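Local coordinates for protein mersacidin decarboxylase (PDB 1P3Y) that catalyses the FAD-dependent oxidative decarboxylation of the C-terminal cysteine of mersacidin to an aminoenethiol residue during biosynthesis of this lantibiotic, at residues I15-S21 against I87-T91; F121-D126 against R168-T172. One frame throughout, in Å; residues are numbered along the deposited sequence.

Contact 1. Residues I15-S21 against I87-T91; sequences ICGSISS and IIPAT. With FAD (flavin-adenine dinucleotide), chain B.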
# COMPACT_ATOMS: atom_id res chain seq x y z
N ILE A 15 12.33 27.74 -3.86
CA ILE A 15 13.18 27.24 -2.78
C ILE A 15 13.86 25.92 -3.18
O ILE A 15 13.18 24.98 -3.62
CB ILE A 15 12.36 27.00 -1.51
CG1 ILE A 15 11.60 28.27 -1.13
CG2 ILE A 15 13.25 26.56 -0.39
CD1 ILE A 15 10.70 28.09 0.06
N CYS A 16 15.18 25.84 -3.02
CA CYS A 16 15.91 24.61 -3.37
C CYS A 16 16.43 23.90 -2.13
O CYS A 16 16.30 24.40 -1.02
CB CYS A 16 17.09 24.91 -4.30
SG CYS A 16 16.61 25.58 -5.92
N GLY A 17 17.05 22.74 -2.34
CA GLY A 17 17.53 21.94 -1.23
C GLY A 17 18.72 22.46 -0.45
O GLY A 17 19.86 22.30 -0.86
N SER A 18 18.46 23.06 0.70
CA SER A 18 19.52 23.58 1.55
C SER A 18 19.04 23.67 3.00
O SER A 18 17.85 23.91 3.23
CB SER A 18 19.94 24.98 1.09
OG SER A 18 20.59 25.66 2.14
N ILE A 19 19.93 23.46 3.97
CA ILE A 19 19.53 23.57 5.37
C ILE A 19 18.95 24.98 5.63
O ILE A 19 18.02 25.15 6.43
CB ILE A 19 20.74 23.35 6.33
CG1 ILE A 19 21.04 21.85 6.45
CG2 ILE A 19 20.43 23.90 7.71
CD1 ILE A 19 20.01 21.09 7.30
N SER A 20 19.49 25.99 4.95
CA SER A 20 19.02 27.36 5.14
C SER A 20 17.57 27.58 4.71
O SER A 20 16.98 28.61 5.01
CB SER A 20 19.94 28.35 4.41
OG SER A 20 19.74 28.32 3.01
N SER A 21 17.00 26.61 3.99
CA SER A 21 15.61 26.72 3.55
C SER A 21 14.69 26.63 4.75
O SER A 21 13.57 27.16 4.74
CB SER A 21 15.24 25.59 2.59
OG SER A 21 16.07 25.62 1.45
N ILE A 87 15.06 32.95 -6.88
CA ILE A 87 15.34 31.64 -6.31
C ILE A 87 16.28 31.77 -5.11
O ILE A 87 17.45 32.10 -5.25
CB ILE A 87 15.98 30.71 -7.37
CG1 ILE A 87 14.97 30.48 -8.51
CG2 ILE A 87 16.42 29.37 -6.70
CD1 ILE A 87 15.51 29.64 -9.68
N ILE A 88 15.74 31.52 -3.93
CA ILE A 88 16.50 31.58 -2.69
C ILE A 88 16.00 30.52 -1.69
O ILE A 88 14.84 30.51 -1.28
CB ILE A 88 16.40 33.00 -2.05
CG1 ILE A 88 17.14 33.01 -0.70
CG2 ILE A 88 14.92 33.43 -1.86
CD1 ILE A 88 17.27 34.38 -0.07
N PRO A 89 16.87 29.60 -1.29
CA PRO A 89 18.26 29.52 -1.73
C PRO A 89 18.38 28.71 -3.01
O PRO A 89 17.53 27.86 -3.29
CB PRO A 89 18.95 28.83 -0.56
CG PRO A 89 17.89 27.90 -0.07
CD PRO A 89 16.64 28.74 -0.12
N ALA A 90 19.44 28.98 -3.76
CA ALA A 90 19.75 28.31 -5.02
C ALA A 90 20.88 27.33 -4.77
O ALA A 90 21.86 27.68 -4.13
CB ALA A 90 20.17 29.34 -6.04
N THR A 91 20.75 26.10 -5.27
CA THR A 91 21.78 25.06 -5.12
C THR A 91 22.76 25.08 -6.30
O THR A 91 22.50 25.67 -7.36
CB THR A 91 21.16 23.65 -5.11
OG1 THR A 91 20.28 23.54 -6.23
CG2 THR A 91 20.39 23.36 -3.82
PA FAD B . 16.04 18.37 -6.52
O1A FAD B . 15.47 18.39 -5.11
O2A FAD B . 15.07 18.46 -7.68
O5B FAD B . 16.95 17.03 -6.78
C5B FAD B . 17.48 16.18 -5.72
C4B FAD B . 16.60 14.96 -5.47
O4B FAD B . 15.29 15.20 -5.98
C3B FAD B . 17.07 13.67 -6.17
O3B FAD B . 17.35 12.76 -5.11
C2B FAD B . 15.93 13.31 -7.05
O2B FAD B . 15.67 11.97 -7.35
C1B FAD B . 14.73 13.98 -6.39
N9A FAD B . 13.53 14.35 -7.21
C8A FAD B . 13.33 15.37 -8.23
N7A FAD B . 12.13 15.40 -8.75
C5A FAD B . 11.42 14.36 -8.08
C6A FAD B . 10.07 13.83 -8.17
N6A FAD B . 9.15 14.34 -9.00
N1A FAD B . 9.72 12.72 -7.33
C2A FAD B . 10.62 12.16 -6.47
N3A FAD B . 11.96 12.62 -6.30
C4A FAD B . 12.24 13.75 -7.21
N1 FAD B . 23.33 21.58 -2.40
C2 FAD B . 23.72 22.90 -2.60
O2 FAD B . 24.16 23.27 -3.73
N3 FAD B . 23.61 23.82 -1.55
C4 FAD B . 23.12 23.51 -0.22
O4 FAD B . 23.08 24.44 0.68
C4X FAD B . 22.73 22.19 -0.05
N5 FAD B . 22.21 21.84 1.25
C5X FAD B . 21.76 20.50 1.44
C6 FAD B . 21.23 20.10 2.71
C7 FAD B . 20.75 18.75 2.98
C7M FAD B . 20.19 18.44 4.40
C8 FAD B . 20.83 17.75 1.89
C8M FAD B . 20.36 16.32 2.03
C9 FAD B . 21.34 18.10 0.63
C9A FAD B . 21.82 19.44 0.35
N10 FAD B . 22.39 19.93 -0.95
C10 FAD B . 22.83 21.25 -1.14
C1' FAD B . 22.48 18.98 -2.01
C2' FAD B . 21.43 19.04 -3.07
O2' FAD B . 20.11 18.80 -2.41
C3' FAD B . 21.63 17.98 -4.09
O3' FAD B . 22.68 18.31 -5.03
C4' FAD B . 20.37 17.64 -4.92
O4' FAD B . 20.71 16.53 -5.82
C5' FAD B . 19.83 18.77 -5.77
O5' FAD B . 18.93 19.59 -5.01
P FAD B . 17.88 20.54 -5.71
O1P FAD B . 17.15 21.20 -4.62
O2P FAD B . 18.62 21.44 -6.66
O3P FAD B . 17.03 19.57 -6.68

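Contact 2. Residues F121-D126 against R168-T172; sequences FPNMND and RGLIT. With FAD (flavin-adenine dinucleotide), chain B.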
# COMPACT_ATOMS: atom_id res chain seq x y z
N PHE A 121 20.00 33.48 -5.52
CA PHE A 121 20.69 33.70 -4.26
C PHE A 121 21.37 32.38 -3.87
O PHE A 121 20.88 31.66 -3.01
CB PHE A 121 19.72 34.11 -3.15
CG PHE A 121 19.24 35.52 -3.25
CD1 PHE A 121 18.23 35.87 -4.15
CD2 PHE A 121 19.77 36.51 -2.40
CE1 PHE A 121 17.75 37.18 -4.21
CE2 PHE A 121 19.30 37.82 -2.45
CZ PHE A 121 18.28 38.16 -3.35
N PRO A 122 22.50 32.06 -4.51
CA PRO A 122 23.22 30.82 -4.21
C PRO A 122 23.57 30.63 -2.74
O PRO A 122 23.77 31.59 -2.00
CB PRO A 122 24.47 30.93 -5.08
CG PRO A 122 24.00 31.70 -6.25
CD PRO A 122 23.14 32.78 -5.62
N ASN A 123 23.68 29.36 -2.36
CA ASN A 123 24.00 28.97 -1.00
C ASN A 123 24.47 27.52 -1.06
O ASN A 123 23.75 26.65 -1.54
CB ASN A 123 22.76 29.12 -0.10
CG ASN A 123 23.00 28.62 1.29
OD1 ASN A 123 22.92 27.42 1.55
ND2 ASN A 123 23.31 29.53 2.21
N MET A 124 25.68 27.26 -0.60
CA MET A 124 26.22 25.92 -0.64
C MET A 124 27.46 25.86 0.23
O MET A 124 27.92 26.86 0.77
CB MET A 124 26.59 25.54 -2.07
CG MET A 124 27.70 26.42 -2.69
SD MET A 124 27.72 26.29 -4.49
CE MET A 124 26.44 27.47 -4.92
N ASN A 125 28.00 24.65 0.33
CA ASN A 125 29.20 24.39 1.11
C ASN A 125 30.36 25.12 0.43
O ASN A 125 30.42 25.21 -0.80
CB ASN A 125 29.45 22.88 1.10
CG ASN A 125 30.52 22.48 2.04
OD1 ASN A 125 30.40 22.67 3.25
ND2 ASN A 125 31.60 21.93 1.50
N ASP A 126 31.27 25.65 1.24
CA ASP A 126 32.43 26.38 0.72
C ASP A 126 33.26 25.56 -0.26
O ASP A 126 33.80 26.11 -1.24
CB ASP A 126 33.32 26.87 1.87
CG ASP A 126 32.92 28.26 2.36
OD1 ASP A 126 33.25 29.26 1.67
OD2 ASP A 126 32.25 28.35 3.43
N ARG A 168 29.96 30.53 4.63
CA ARG A 168 29.18 31.43 3.79
C ARG A 168 27.67 31.23 3.96
O ARG A 168 27.23 30.14 4.34
CB ARG A 168 29.55 31.24 2.32
CG ARG A 168 30.96 31.68 1.98
CD ARG A 168 31.23 31.46 0.51
NE ARG A 168 31.37 32.72 -0.22
CZ ARG A 168 32.47 33.46 -0.21
NH1 ARG A 168 33.53 33.06 0.48
NH2 ARG A 168 32.52 34.60 -0.89
N GLY A 169 26.91 32.29 3.69
CA GLY A 169 25.47 32.29 3.83
C GLY A 169 24.75 33.36 3.02
O GLY A 169 25.34 34.11 2.26
N LEU A 170 23.44 33.43 3.20
CA LEU A 170 22.61 34.40 2.48
C LEU A 170 22.61 35.74 3.21
O LEU A 170 22.72 35.77 4.44
CB LEU A 170 21.17 33.88 2.39
CG LEU A 170 20.88 32.65 1.52
CD1 LEU A 170 19.53 32.05 1.92
CD2 LEU A 170 20.89 33.05 0.04
N ILE A 171 22.49 36.83 2.46
CA ILE A 171 22.45 38.14 3.10
C ILE A 171 21.08 38.29 3.74
O ILE A 171 20.09 37.82 3.21
CB ILE A 171 22.70 39.33 2.09
CG1 ILE A 171 21.54 39.50 1.10
CG2 ILE A 171 24.01 39.12 1.37
CD1 ILE A 171 21.45 38.45 0.05
N THR A 172 21.04 38.91 4.91
CA THR A 172 19.80 39.12 5.64
C THR A 172 18.63 39.55 4.75
O THR A 172 18.82 40.11 3.66
CB THR A 172 20.04 40.16 6.77
OG1 THR A 172 20.54 41.38 6.20
CG2 THR A 172 21.08 39.63 7.75
PA FAD B . 16.04 18.37 -6.52
O1A FAD B . 15.47 18.39 -5.11
O2A FAD B . 15.07 18.46 -7.68
O5B FAD B . 16.95 17.03 -6.78
C5B FAD B . 17.48 16.18 -5.72
C4B FAD B . 16.60 14.96 -5.47
O4B FAD B . 15.29 15.20 -5.98
C3B FAD B . 17.07 13.67 -6.17
O3B FAD B . 17.35 12.76 -5.11
C2B FAD B . 15.93 13.31 -7.05
O2B FAD B . 15.67 11.97 -7.35
C1B FAD B . 14.73 13.98 -6.39
N9A FAD B . 13.53 14.35 -7.21
C8A FAD B . 13.33 15.37 -8.23
N7A FAD B . 12.13 15.40 -8.75
C5A FAD B . 11.42 14.36 -8.08
C6A FAD B . 10.07 13.83 -8.17
N6A FAD B . 9.15 14.34 -9.00
N1A FAD B . 9.72 12.72 -7.33
C2A FAD B . 10.62 12.16 -6.47
N3A FAD B . 11.96 12.62 -6.30
C4A FAD B . 12.24 13.75 -7.21
N1 FAD B . 23.33 21.58 -2.40
C2 FAD B . 23.72 22.90 -2.60
O2 FAD B . 24.16 23.27 -3.73
N3 FAD B . 23.61 23.82 -1.55
C4 FAD B . 23.12 23.51 -0.22
O4 FAD B . 23.08 24.44 0.68
C4X FAD B . 22.73 22.19 -0.05
N5 FAD B . 22.21 21.84 1.25
C5X FAD B . 21.76 20.50 1.44
C6 FAD B . 21.23 20.10 2.71
C7 FAD B . 20.75 18.75 2.98
C7M FAD B . 20.19 18.44 4.40
C8 FAD B . 20.83 17.75 1.89
C8M FAD B . 20.36 16.32 2.03
C9 FAD B . 21.34 18.10 0.63
C9A FAD B . 21.82 19.44 0.35
N10 FAD B . 22.39 19.93 -0.95
C10 FAD B . 22.83 21.25 -1.14
C1' FAD B . 22.48 18.98 -2.01
C2' FAD B . 21.43 19.04 -3.07
O2' FAD B . 20.11 18.80 -2.41
C3' FAD B . 21.63 17.98 -4.09
O3' FAD B . 22.68 18.31 -5.03
C4' FAD B . 20.37 17.64 -4.92
O4' FAD B . 20.71 16.53 -5.82
C5' FAD B . 19.83 18.77 -5.77
O5' FAD B . 18.93 19.59 -5.01
P FAD B . 17.88 20.54 -5.71
O1P FAD B . 17.15 21.20 -4.62
O2P FAD B . 18.62 21.44 -6.66
O3P FAD B . 17.03 19.57 -6.68

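Contact 1. Residues I15-S21 against I87-T91
Two neighbouring parallel strands, 10-15 and 84-90, come close at their C-terminal ends, with CA atoms 5.5 Å apart at Ile15 and Ile88 and 5.6 Å apart at Cys16 and Ala90. One backbone hydrogen bond joins the segments, from Cys16 N to Pro89 O at 3.1 Å. The peptide before Pro89 is cis, and the chain turns a corner there, which sets the proline ring against the 15-21 turn. Ser18 CB, Ser20 OG and Ser21 OG lie 3.8, 3.6 and 3.3 Å from Pro89 CG, and Ile15 CG2 meets Pro89 CD at 4.0 Å. The turn is braced from within: Ser21 OG donates to Cys16 O (2.8 Å), and Ser18 OG accepts from Ser20 N (3.0 Å), an ST turn. Farther along, Cys16 CB packs on Thr91 CG2 at 3.7 Å, leaving Gly17 and Thr91 side by side before the cofactor. Gly17 N bonds FAD O1P at 2.8 Å and Thr91 OG1 bonds FAD O2P at 2.7 Å; a CB on Gly17 would collide with FAD O2'. Thr91 also N-caps helix 92-99. Loops at the C-terminal ends of parallel strands holding a cofactor phosphate are a classic feature of the Rossmann-like fold, here that of an HFCD-family flavoprotein.

Contact 2. Residues F121-D126 against R168-T172
Side chains do most of the joining here, as the chain from Phe121 to Asp126 runs roughly antiparallel to 168-171, their end-to-end directions 160° apart. Phe121 (chi1 m, chi2 near 79°) has its CA-to-CB bond toward 168-172. Ile171, chi1 p and chi2 m, brings CD1 to the ring edge, 3.4 Å from Phe121 CE2. Leu170 (m,t) leaves the backbone sideways, yet its tip reaches Phe121, with CD2 3.6 Å from Phe121 CB and 3.4 Å from Phe121 O. Asn123 (chi1 t) has its CA-to-CB bond toward the other segment, and its amide end packs near Gly169 and Leu170, while its backbone O accepts from FAD N3 at 2.8 Å. At the other end Asp126 swings its carboxylate back to Arg168: OD2 takes a weak bond from Arg168 N at 3.4 Å, and OD1 stands 4.0 Å from Arg168 NH1, a long salt bridge. Beyond the two segments, Phe121 also packs on Ala176, Ala179 and Ile180 of helix 173-183, Leu170 on Ile88 of strand 84-90, and Arg168 on Trp129 of helix 126-129. The segment before helix 173-183 thus lies over the C-terminal end of strand 119-122, between that helix and helix 126-129.

Both contacts form at the C-terminal ends of neighbouring strands, 84-90 and 119-122, and their centres are 9 Å apart. Contact 1 is buried nearer the middle of the chain; contact 2 is only partly buried, with a charged pair, Asp126 and Arg168, at its more exposed end. They meet directly: Ile87 O lies 2.9 Å from Phe121 N, a probable hydrogen bond within the sheet, and Ile88 CB packs 3.7 Å from Phe121 CB. One FAD spans the two, but the chemistry differs. Contact 1 grips a phosphate through a backbone NH and a threonine hydroxyl, whereas contact 2 offers a backbone carbonyl to the flavin ring and otherwise combines apolar packing with a long salt bridge.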